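Local coordinates for bifunctional purine biosynthetic protein ADE5,7 (Cryptococcus neoformans var. grubii serotype A, PDB 7LVO) that catalyses, through this N-terminal half, the ATP-dependent ligation of phosphoribosylamine to glycine in purine biosynthesis, the C-terminal half being an AIR synthetase, at residues Glu151-His156 / Leu330-Arg335. Numbering follows the deposited sequence.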
ATOM      1  N   GLU A 151       1.085  12.657 -16.389  1.00 28.50           N
ATOM      2  CA  GLU A 151       1.605  12.752 -17.748  1.00 37.06           C
ATOM      3  C   GLU A 151       1.750  11.366 -18.366  1.00 29.68           C
ATOM      4  O   GLU A 151       1.402  11.161 -19.533  1.00 31.19           O
ATOM      5  CB  GLU A 151       2.950  13.484 -17.747  1.00 37.26           C
ATOM      6  CG  GLU A 151       3.536  13.707 -19.137  1.00 39.14           C
ATOM      7  CD  GLU A 151       4.998  14.132 -19.103  1.00 51.73           C
ATOM      8  OE1 GLU A 151       5.527  14.391 -17.999  1.00 49.34           O
ATOM      9  OE2 GLU A 151       5.621  14.202 -20.183  1.00 57.35           O
ATOM     10  N   PHE A 152       2.274  10.408 -17.597  1.00 26.63           N
ATOM     11  CA  PHE A 152       2.401   9.040 -18.087  1.00 27.27           C
ATOM     12  C   PHE A 152       1.051   8.486 -18.524  1.00 26.92           C
ATOM     13  O   PHE A 152       0.950   7.827 -19.562  1.00 27.64           O
ATOM     14  CB  PHE A 152       3.025   8.160 -16.996  1.00 22.77           C
ATOM     15  CG  PHE A 152       3.057   6.694 -17.335  1.00 23.64           C
ATOM     16  CD1 PHE A 152       1.992   5.871 -17.017  1.00 28.66           C
ATOM     17  CD2 PHE A 152       4.154   6.141 -17.974  1.00 28.73           C
ATOM     18  CE1 PHE A 152       2.017   4.524 -17.332  1.00 28.56           C
ATOM     19  CE2 PHE A 152       4.182   4.796 -18.294  1.00 32.24           C
ATOM     20  CZ  PHE A 152       3.119   3.986 -17.974  1.00 29.57           C
ATOM     21  N   MET A 153      -0.001   8.740 -17.742  1.00 26.93           N
ATOM     22  CA  MET A 153      -1.314   8.210 -18.088  1.00 30.94           C
ATOM     23  C   MET A 153      -1.816   8.813 -19.397  1.00 27.31           C
ATOM     24  O   MET A 153      -2.325   8.100 -20.270  1.00 26.68           O
ATOM     25  CB  MET A 153      -2.303   8.485 -16.951  1.00 32.05           C
ATOM     26  CG  MET A 153      -1.962   7.798 -15.643  1.00 29.17           C
ATOM     27  SD  MET A 153      -3.026   8.356 -14.285  1.00 34.73           S
ATOM     28  CE  MET A 153      -2.096   7.795 -12.858  1.00 32.99           C
ATOM     29  N   ALA A 154      -1.676  10.132 -19.549  1.00 26.23           N
ATOM     30  CA  ALA A 154      -2.152  10.782 -20.765  1.00 30.64           C
ATOM     31  C   ALA A 154      -1.356  10.330 -21.984  1.00 30.71           C
ATOM     32  O   ALA A 154      -1.929  10.091 -23.052  1.00 32.90           O
ATOM     33  CB  ALA A 154      -2.080  12.298 -20.605  1.00 37.19           C
ATOM     34  N   ARG A 155      -0.036  10.197 -21.841  1.00 33.43           N
ATOM     35  CA  ARG A 155       0.789   9.793 -22.974  1.00 34.49           C
ATOM     36  C   ARG A 155       0.439   8.392 -23.459  1.00 27.06           C
ATOM     37  O   ARG A 155       0.638   8.080 -24.638  1.00 29.78           O
ATOM     38  CB  ARG A 155       2.275   9.863 -22.600  1.00 32.10           C
ATOM     39  CG  ARG A 155       3.197   9.298 -23.653  1.00 35.52           C
ATOM     40  CD  ARG A 155       4.665   9.618 -23.366  1.00 51.28           C
ATOM     41  NE  ARG A 155       5.139   8.997 -22.135  1.00 41.13           N
ATOM     42  CZ  ARG A 155       5.206   9.612 -20.963  1.00 36.52           C
ATOM     43  NH1 ARG A 155       4.836  10.877 -20.821  1.00 41.46           N
ATOM     44  NH2 ARG A 155       5.650   8.939 -19.905  1.00 32.29           N
ATOM     45  N   HIS A 156      -0.064   7.534 -22.576  1.00 27.30           N
ATOM     46  CA  HIS A 156      -0.412   6.166 -22.935  1.00 33.54           C
ATOM     47  C   HIS A 156      -1.919   5.930 -22.977  1.00 28.00           C
ATOM     48  O   HIS A 156      -2.355   4.777 -23.000  1.00 26.76           O
ATOM     49  CB  HIS A 156       0.245   5.191 -21.957  1.00 28.65           C
ATOM     50  CG  HIS A 156       1.740   5.217 -21.995  1.00 22.99           C
ATOM     51  ND1 HIS A 156       2.464   4.703 -23.046  1.00 27.65           N
ATOM     52  CD2 HIS A 156       2.648   5.693 -21.109  1.00 25.42           C
ATOM     53  CE1 HIS A 156       3.754   4.859 -22.812  1.00 31.62           C
ATOM     54  NE2 HIS A 156       3.894   5.455 -21.642  1.00 31.27           N
ATOM     55  N   LEU A 330      -7.003   6.925 -10.010  1.00 29.25           N
ATOM     56  CA  LEU A 330      -6.771   8.045  -9.107  1.00 24.06           C
ATOM     57  C   LEU A 330      -5.281   8.235  -8.828  1.00 27.90           C
ATOM     58  O   LEU A 330      -4.788   9.367  -8.818  1.00 40.58           O
ATOM     59  CB  LEU A 330      -7.514   7.831  -7.792  1.00 28.08           C
ATOM     60  CG  LEU A 330      -9.041   7.800  -7.840  1.00 32.94           C
ATOM     61  CD1 LEU A 330      -9.598   7.600  -6.436  1.00 32.56           C
ATOM     62  CD2 LEU A 330      -9.594   9.070  -8.465  1.00 33.10           C
ATOM     63  N   GLU A 331      -4.552   7.143  -8.615  1.00 29.54           N
ATOM     64  CA  GLU A 331      -3.134   7.232  -8.293  1.00 34.49           C
ATOM     65  C   GLU A 331      -2.504   5.854  -8.395  1.00 30.53           C
ATOM     66  O   GLU A 331      -3.178   4.833  -8.225  1.00 27.20           O
ATOM     67  CB  GLU A 331      -2.920   7.798  -6.881  1.00 25.57           C
ATOM     68  CG  GLU A 331      -3.544   6.949  -5.784  1.00 43.70           C
ATOM     69  CD  GLU A 331      -3.427   7.583  -4.412  1.00 56.21           C
ATOM     70  OE1 GLU A 331      -3.166   8.803  -4.339  1.00 60.64           O
ATOM     71  OE2 GLU A 331      -3.590   6.858  -3.408  1.00 62.24           O
ATOM     72  N   TYR A 332      -1.205   5.841  -8.684  1.00 22.03           N
ATOM     73  CA  TYR A 332      -0.405   4.627  -8.651  1.00 29.92           C
ATOM     74  C   TYR A 332       0.330   4.558  -7.315  1.00 30.18           C
ATOM     75  O   TYR A 332       0.905   5.556  -6.862  1.00 30.14           O
ATOM     76  CB  TYR A 332       0.614   4.586  -9.795  1.00 30.09           C
ATOM     77  CG  TYR A 332       0.040   4.346 -11.168  1.00 24.79           C
ATOM     78  CD1 TYR A 332      -0.609   3.158 -11.475  1.00 28.01           C
ATOM     79  CD2 TYR A 332       0.173   5.293 -12.171  1.00 24.88           C
ATOM     80  CE1 TYR A 332      -1.126   2.932 -12.735  1.00 27.85           C
ATOM     81  CE2 TYR A 332      -0.341   5.075 -13.437  1.00 32.74           C
ATOM     82  CZ  TYR A 332      -0.991   3.895 -13.712  1.00 31.15           C
ATOM     83  OH  TYR A 332      -1.497   3.682 -14.969  1.00 32.56           O
ATOM     84  N   ASN A 333       0.301   3.392  -6.684  1.00 23.62           N
ATOM     85  CA  ASN A 333       1.174   3.063  -5.569  1.00 25.08           C
ATOM     86  C   ASN A 333       2.046   1.884  -5.993  1.00 34.97           C
ATOM     87  O   ASN A 333       1.558   0.937  -6.628  1.00 27.08           O
ATOM     88  CB  ASN A 333       0.377   2.729  -4.315  1.00 32.72           C
ATOM     89  CG  ASN A 333      -0.285   3.964  -3.702  1.00 40.66           C
ATOM     90  OD1 ASN A 333      -0.441   4.997  -4.355  1.00 35.75           O
ATOM     91  ND2 ASN A 333      -0.670   3.859  -2.440  1.00 43.66           N
ATOM     92  N   VAL A 334       3.333   1.945  -5.647  1.00 22.59           N
ATOM     93  CA  VAL A 334       4.308   1.013  -6.204  1.00 20.62           C
ATOM     94  C   VAL A 334       4.765   0.009  -5.161  1.00 23.57           C
ATOM     95  O   VAL A 334       5.922  -0.430  -5.170  1.00 22.96           O
ATOM     96  CB  VAL A 334       5.513   1.769  -6.798  1.00 30.20           C
ATOM     97  CG1 VAL A 334       5.059   2.697  -7.941  1.00 22.25           C
ATOM     98  CG2 VAL A 334       6.236   2.559  -5.713  1.00 23.81           C
ATOM     99  N   ARG A 335       3.863  -0.362  -4.258  1.00 22.82           N
ATOM    100  CA  ARG A 335       4.160  -1.341  -3.224  1.00 25.63           C
ATOM    101  C   ARG A 335       2.847  -1.859  -2.661  1.00 25.74           C
ATOM    102  O   ARG A 335       1.769  -1.352  -2.979  1.00 24.76           O
ATOM    103  CB  ARG A 335       5.039  -0.740  -2.122  1.00 23.40           C
ATOM    104  CG  ARG A 335       4.780   0.733  -1.813  1.00 27.80           C
ATOM    105  CD  ARG A 335       3.354   0.987  -1.388  1.00 40.58           C
ATOM    106  NE  ARG A 335       3.106   2.402  -1.120  1.00 43.49           N
ATOM    107  CZ  ARG A 335       1.944   2.896  -0.710  1.00 49.10           C
ATOM    108  NH1 ARG A 335       0.903   2.113  -0.490  1.00 41.89           N
ATOM    109  NH2 ARG A 335       1.827   4.205  -0.515  1.00 62.21           N
TER
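Tyr332 OH is hydrogen-bonded to Thr301 of helix 287-307 and lies at the edge of the Phe152 ring, near the ring plane, 4.3 Å from Phe152 CE1. No hydrogen bond joins 151-156 to 330-335; what crosses between the helix and the strand is mainly van der Waals contact, with a Met-aromatic component. Met153 and Tyr332 carry most of it, their side chains running past each other in opposite directions. With CG beside the backbone N (chi1 -63°) and the chain extended beyond it, Met153 brings its methyl obliquely to the CD2-CE2 bond of the phenol ring, Met153 CE coming to 3.3 Å from Tyr332 CE2 and 3.4 Å from Tyr332 CD2, a tight approach. Further back, Met153 CG is 3.9 Å from Tyr332 CE2. The sulfur makes the Met-aromatic contact, Met153 SD lying 5.3 Å from the centroid of the Tyr332 ring and approaching obliquely, 49° off the ring normal. Phe152 adds a looser touch, its CD1 4.3 Å from Tyr332 CE2. Just past the end of the helix, His156 covers one face of the Phe152 ring, its CD2 3.3 Å above the ring plane and displaced from the ring centre. Val297, Leu316 and Leu142 also pack on Tyr332, so its ring belongs to the core between helix 146-155, helix 287-307 and the antiparallel sheet containing strands 315-323 and 326-333. On an edge strand of that sheet, 326-333, Tyr332 stands between Glu331 and Asn333, both predicted magnesium ligands, and the side chain of Glu331 leaves its backbone away from the helix. The chemistry thus divides along the strand: a buried phenol, its hydroxyl satisfied by Thr301, packs against methionine and phenylalanine, while its neighbours are the residues predicted to bind the metal.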